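Local coordinates for Two-component system response regulator/GGDEF domain protein (Aeromonas salmonicida, PDB 3LUF) that probably makes the second messenger cyclic di-GMP from two GTP through a GGDEF domain, under the control of two receiver domains, at the interface of chains A and B. Coordinates in Å, arbitrary orientation; residue numbers count along the deposited sequence, not the author numbering. Chains: chain A/B, Two-component system response regulator/GGDEF domain protein.

Contact 1: the interface of chains A and B. Residues chain A 99-100, 102, 111, 233; chain B 219.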
loop_
_atom_site.group_PDB
_atom_site.type_symbol
_atom_site.label_atom_id
_atom_site.label_comp_id
_atom_site.label_asym_id
_atom_site.label_seq_id
_atom_site.Cartn_x
_atom_site.Cartn_y
_atom_site.Cartn_z
ATOM N N ASP A 99 -13.566 -15.060 -3.270
ATOM C CA ASP A 99 -12.766 -14.899 -2.074
ATOM C C ASP A 99 -13.473 -15.582 -0.922
ATOM O O ASP A 99 -14.640 -16.002 -1.055
ATOM C CB ASP A 99 -12.564 -13.394 -1.771
ATOM C CG ASP A 99 -11.310 -13.108 -0.963
ATOM O OD1 ASP A 99 -10.531 -14.034 -0.607
ATOM O OD2 ASP A 99 -11.093 -11.917 -0.673
ATOM N N TYR A 100 -12.754 -15.722 0.189
ATOM C CA TYR A 100 -13.345 -16.208 1.432
ATOM C C TYR A 100 -13.125 -15.170 2.537
ATOM O O TYR A 100 -12.197 -14.355 2.467
ATOM C CB TYR A 100 -12.817 -17.589 1.813
ATOM C CG TYR A 100 -11.349 -17.607 2.150
ATOM C CD1 TYR A 100 -10.929 -17.456 3.464
ATOM C CD2 TYR A 100 -10.387 -17.700 1.141
ATOM C CE1 TYR A 100 -9.594 -17.466 3.782
ATOM C CE2 TYR A 100 -9.041 -17.707 1.451
ATOM C CZ TYR A 100 -8.659 -17.592 2.781
ATOM O OH TYR A 100 -7.325 -17.584 3.109
HETATM N N MSE A 102 -13.100 -15.121 6.806
HETATM C CA MSE A 102 -13.136 -15.914 8.044
HETATM C C MSE A 102 -14.219 -15.343 8.958
HETATM O O MSE A 102 -14.311 -14.124 9.130
HETATM C CB MSE A 102 -11.795 -15.844 8.776
HETATM C CG MSE A 102 -10.624 -16.299 7.948
HETATM SE SE MSE A 102 -10.817 -18.139 7.371
HETATM C CE MSE A 102 -10.978 -19.058 9.077
ATOM N N TYR A 111 -13.548 -8.010 7.440
ATOM C CA TYR A 111 -12.949 -8.122 6.093
ATOM C C TYR A 111 -14.038 -8.064 4.994
ATOM O O TYR A 111 -13.873 -7.370 3.983
ATOM C CB TYR A 111 -12.118 -9.422 5.953
ATOM C CG TYR A 111 -11.228 -9.448 4.721
ATOM C CD1 TYR A 111 -9.911 -9.011 4.786
ATOM C CD2 TYR A 111 -11.704 -9.900 3.491
ATOM C CE1 TYR A 111 -9.081 -9.029 3.644
ATOM C CE2 TYR A 111 -10.897 -9.904 2.366
ATOM C CZ TYR A 111 -9.599 -9.472 2.447
ATOM O OH TYR A 111 -8.795 -9.490 1.331
ATOM N N GLU A 233 -4.643 -12.089 -2.660
ATOM C CA GLU A 233 -4.934 -11.290 -1.459
ATOM C C GLU A 233 -4.064 -10.024 -1.414
ATOM O O GLU A 233 -4.502 -8.951 -0.969
ATOM C CB GLU A 233 -4.726 -12.115 -0.183
ATOM C CG GLU A 233 -5.735 -13.307 0.015
ATOM C CD GLU A 233 -5.399 -14.562 -0.787
ATOM O OE1 GLU A 233 -4.401 -14.578 -1.557
ATOM O OE2 GLU A 233 -6.166 -15.557 -0.649
ATOM N N LYS B 219 -6.569 -11.314 6.234
ATOM C CA LYS B 219 -7.852 -11.871 6.655
ATOM C C LYS B 219 -8.102 -11.677 8.141
ATOM O O LYS B 219 -9.263 -11.600 8.578
ATOM C CB LYS B 219 -7.953 -13.372 6.306
ATOM C CG LYS B 219 -7.920 -13.669 4.811
ATOM C CD LYS B 219 -9.193 -13.276 4.101
ATOM C CE LYS B 219 -9.076 -13.637 2.629
ATOM N NZ LYS B 219 -9.818 -12.671 1.811
HETATM O O HOH W 1 -11.549 -12.689 7.195
#
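The rings of A:Tyr100 and A:Tyr111 stand on opposite sides of the B:Lys219 side chain, each showing it a face. Over the centre of the A:Tyr111 ring lies the methylene CD of the lysine, while CE sits above the other ring, towards its rim, with CE of B:Lys219 4.0 Å from CZ of A:Tyr100. Both chains are copies of the receiver-domain part of a response regulator: strand 99-102 and helix 106-122 of A's first receiver domain form the slot, and B:Lys219 enters it from the end of helix 213-219 in the second receiver domain of B. The lysine chain turns about CB-CG (chi2 -72°) and then runs between the rings to the carboxylate of A:Asp99, which approaches from the opposite direction. There its ammonium NZ forms a salt bridge with OD1 of A:Asp99, 2.9 Å away, and OD2 lies at a similar distance; as hydrogen bonds both are weak. A firmer hydrogen bond runs from NZ of B:Lys219 to the main-chain O of A:Tyr100 at 3.0 Å, almost in line with the carbonyl bond (169°). The backbone N of A:Tyr100 makes a weak bond to OD1 of A:Asp99, tying the carboxylate to its own strand. More distant is OE2 of A:Glu233, on helix 232-247, 5.3 Å from NZ of B:Lys219, and its charge may add a little attraction. Along the backbone, water 1 joins N of A:Met102, a selenomethionine, at 2.9 Å to O of B:Lys219. The A:Met102 side chain stays more loosely beside the lysine, with CG 4.3 Å from CB of B:Lys219.

Contact 2: the interface of chains A and B. Residues chain A 189, 192-193, 219-220; chain B 104, 107-108.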
loop_
_atom_site.group_PDB
_atom_site.type_symbol
_atom_site.label_atom_id
_atom_site.label_comp_id
_atom_site.label_asym_id
_atom_site.label_seq_id
_atom_site.Cartn_x
_atom_site.Cartn_y
_atom_site.Cartn_z
ATOM N N ARG A 189 7.569 7.067 -16.713
ATOM C CA ARG A 189 8.046 8.409 -17.076
ATOM C C ARG A 189 7.135 9.063 -18.118
ATOM O O ARG A 189 6.692 10.201 -17.934
ATOM C CB ARG A 189 9.489 8.364 -17.538
ATOM C CG ARG A 189 10.403 7.741 -16.525
ATOM C CD ARG A 189 11.859 7.896 -16.905
ATOM N NE ARG A 189 12.168 9.263 -17.314
ATOM C CZ ARG A 189 13.036 10.055 -16.693
ATOM N NH1 ARG A 189 13.691 9.620 -15.619
ATOM N NH2 ARG A 189 13.245 11.288 -17.149
ATOM N N ARG A 192 3.785 10.004 -16.550
ATOM C CA ARG A 192 3.888 11.115 -15.585
ATOM C C ARG A 192 4.231 12.463 -16.209
ATOM O O ARG A 192 4.003 13.530 -15.572
ATOM C CB ARG A 192 4.875 10.742 -14.453
ATOM C CG ARG A 192 4.256 9.767 -13.432
ATOM C CD ARG A 192 3.234 10.469 -12.552
ATOM N NE ARG A 192 2.580 9.473 -11.698
ATOM C CZ ARG A 192 1.356 9.003 -11.892
ATOM N NH1 ARG A 192 0.583 9.474 -12.884
ATOM N NH2 ARG A 192 0.922 8.036 -11.080
ATOM N N GLU A 193 4.743 12.446 -17.451
ATOM C CA GLU A 193 4.919 13.678 -18.203
ATOM C C GLU A 193 3.589 14.364 -18.549
ATOM O O GLU A 193 3.561 15.575 -18.756
ATOM C CB GLU A 193 5.792 13.439 -19.454
ATOM C CG GLU A 193 7.279 13.246 -19.088
ATOM C CD GLU A 193 8.175 13.232 -20.311
ATOM O OE1 GLU A 193 7.758 12.656 -21.308
ATOM O OE2 GLU A 193 9.283 13.805 -20.264
ATOM N N LYS A 219 10.350 6.910 -7.372
ATOM C CA LYS A 219 11.018 8.161 -7.655
ATOM C C LYS A 219 10.607 8.746 -9.003
ATOM O O LYS A 219 10.748 9.927 -9.176
ATOM C CB LYS A 219 12.528 8.040 -7.452
ATOM C CG LYS A 219 12.816 7.890 -5.902
ATOM C CD LYS A 219 14.260 7.885 -5.606
ATOM C CE LYS A 219 14.611 7.431 -4.172
ATOM N NZ LYS A 219 13.776 7.995 -3.144
ATOM N N GLN A 220 10.063 7.915 -9.905
ATOM C CA GLN A 220 9.520 8.388 -11.196
ATOM C C GLN A 220 8.032 8.728 -11.136
ATOM O O GLN A 220 7.430 9.199 -12.129
ATOM C CB GLN A 220 9.807 7.384 -12.323
ATOM C CG GLN A 220 11.274 7.436 -12.764
ATOM C CD GLN A 220 11.712 8.831 -13.185
ATOM O OE1 GLN A 220 12.671 9.380 -12.617
ATOM N NE2 GLN A 220 11.009 9.423 -14.171
ATOM N N ASP B 104 15.624 15.040 -12.645
ATOM C CA ASP B 104 15.768 15.039 -14.103
ATOM C C ASP B 104 14.500 15.479 -14.829
ATOM O O ASP B 104 14.556 15.742 -16.012
ATOM C CB ASP B 104 16.268 13.681 -14.623
ATOM C CG ASP B 104 15.306 12.546 -14.319
ATOM O OD1 ASP B 104 14.677 12.534 -13.250
ATOM O OD2 ASP B 104 15.196 11.639 -15.170
ATOM N N HIS B 107 8.171 16.016 -12.971
ATOM C CA HIS B 107 7.416 14.966 -12.281
ATOM C C HIS B 107 8.264 14.130 -11.298
ATOM O O HIS B 107 7.750 13.618 -10.312
ATOM C CB HIS B 107 6.643 14.059 -13.284
ATOM C CG HIS B 107 7.522 13.085 -14.015
ATOM N ND1 HIS B 107 7.981 13.320 -15.297
ATOM C CD2 HIS B 107 8.049 11.892 -13.641
ATOM C CE1 HIS B 107 8.715 12.292 -15.694
ATOM N NE2 HIS B 107 8.795 11.425 -14.698
ATOM N N SER B 108 9.566 14.007 -11.542
ATOM C CA SER B 108 10.390 13.308 -10.564
ATOM C C SER B 108 10.596 14.195 -9.315
ATOM O O SER B 108 10.620 13.698 -8.192
ATOM C CB SER B 108 11.679 12.774 -11.174
ATOM O OG SER B 108 12.598 13.799 -11.456
HETATM O O HOH W 2 12.343 11.634 -7.541
HETATM O O HOH W 3 8.046 11.510 -8.634
#
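A:Arg189 and B:Asp104 form the ion pair of this patch, where helix 184-194 and the end of helix 213-219 with the residue after it, in A's second receiver domain, meet the loop residue B:Asp104 and the start of helix 106-122 in B's first, as parts of a two-component response regulator. The guanidinium grips end-on, and its two terminal nitrogens converge on one carboxylate oxygen: NH1 of A:Arg189 is 2.6 Å and NH2 2.8 Å from OD2 of B:Asp104. That oxygen lies in the guanidinium plane, but the carboxylate is turned 62° against it; NH1 meets the syn lone pair of OD2, whereas NH2 comes from above the carboxylate plane. A turn of the arginine chain at CG-CD (chi3 47°) brings the guanidinium to the acid. On B's own side the hydroxyl OG of B:Ser108 donates to the other oxygen, OD1 of B:Asp104, at 3.0 Å and helps fix the carboxylate's rotation.

Packing centres on the imidazole of B:His107, swung between its own backbone N and carbonyl carbon (chi1 75°). CB of A:Arg192 rests over one ring face, 3.5 Å from CD2 of B:His107, in a CH-pi contact; the remainder of this arginine leads its guanidinium away. CG of A:Glu193 touches the CE1 corner of the ring, with its carboxylate plane nearly upright to it.

A polar contact joins the ring to the amide of A:Gln220, whose NE2 is 3.0 Å from NE2 of B:His107. With the amide nitrogen as donor this is a hydrogen bond, and the imidazole nitrogen would then act as acceptor.

Water links the backbones beside it. Water 3 bridges O of A:Lys219 and O of B:His107, and water 2 bridges the same lysine carbonyl to O of B:Ser108.

The centres of contact 1 and contact 2 lie about 36 Å apart, yet both join the same pair of elements: helix 106-122 of one first receiver domain and the end of helix 213-219 of the partner's second. The two-fold axis gives each a twin with the chains exchanged, and the twin of contact 1 lies beside contact 2, so the two are neighbouring parts of one kind of surface. Lys219 belongs to both, through its side chain from B in contact 1 and its carbonyl from A in contact 2. The reciprocal pairing of unlike receiver domains may reflect a dimer, although the structure alone does not show that it forms in the cell.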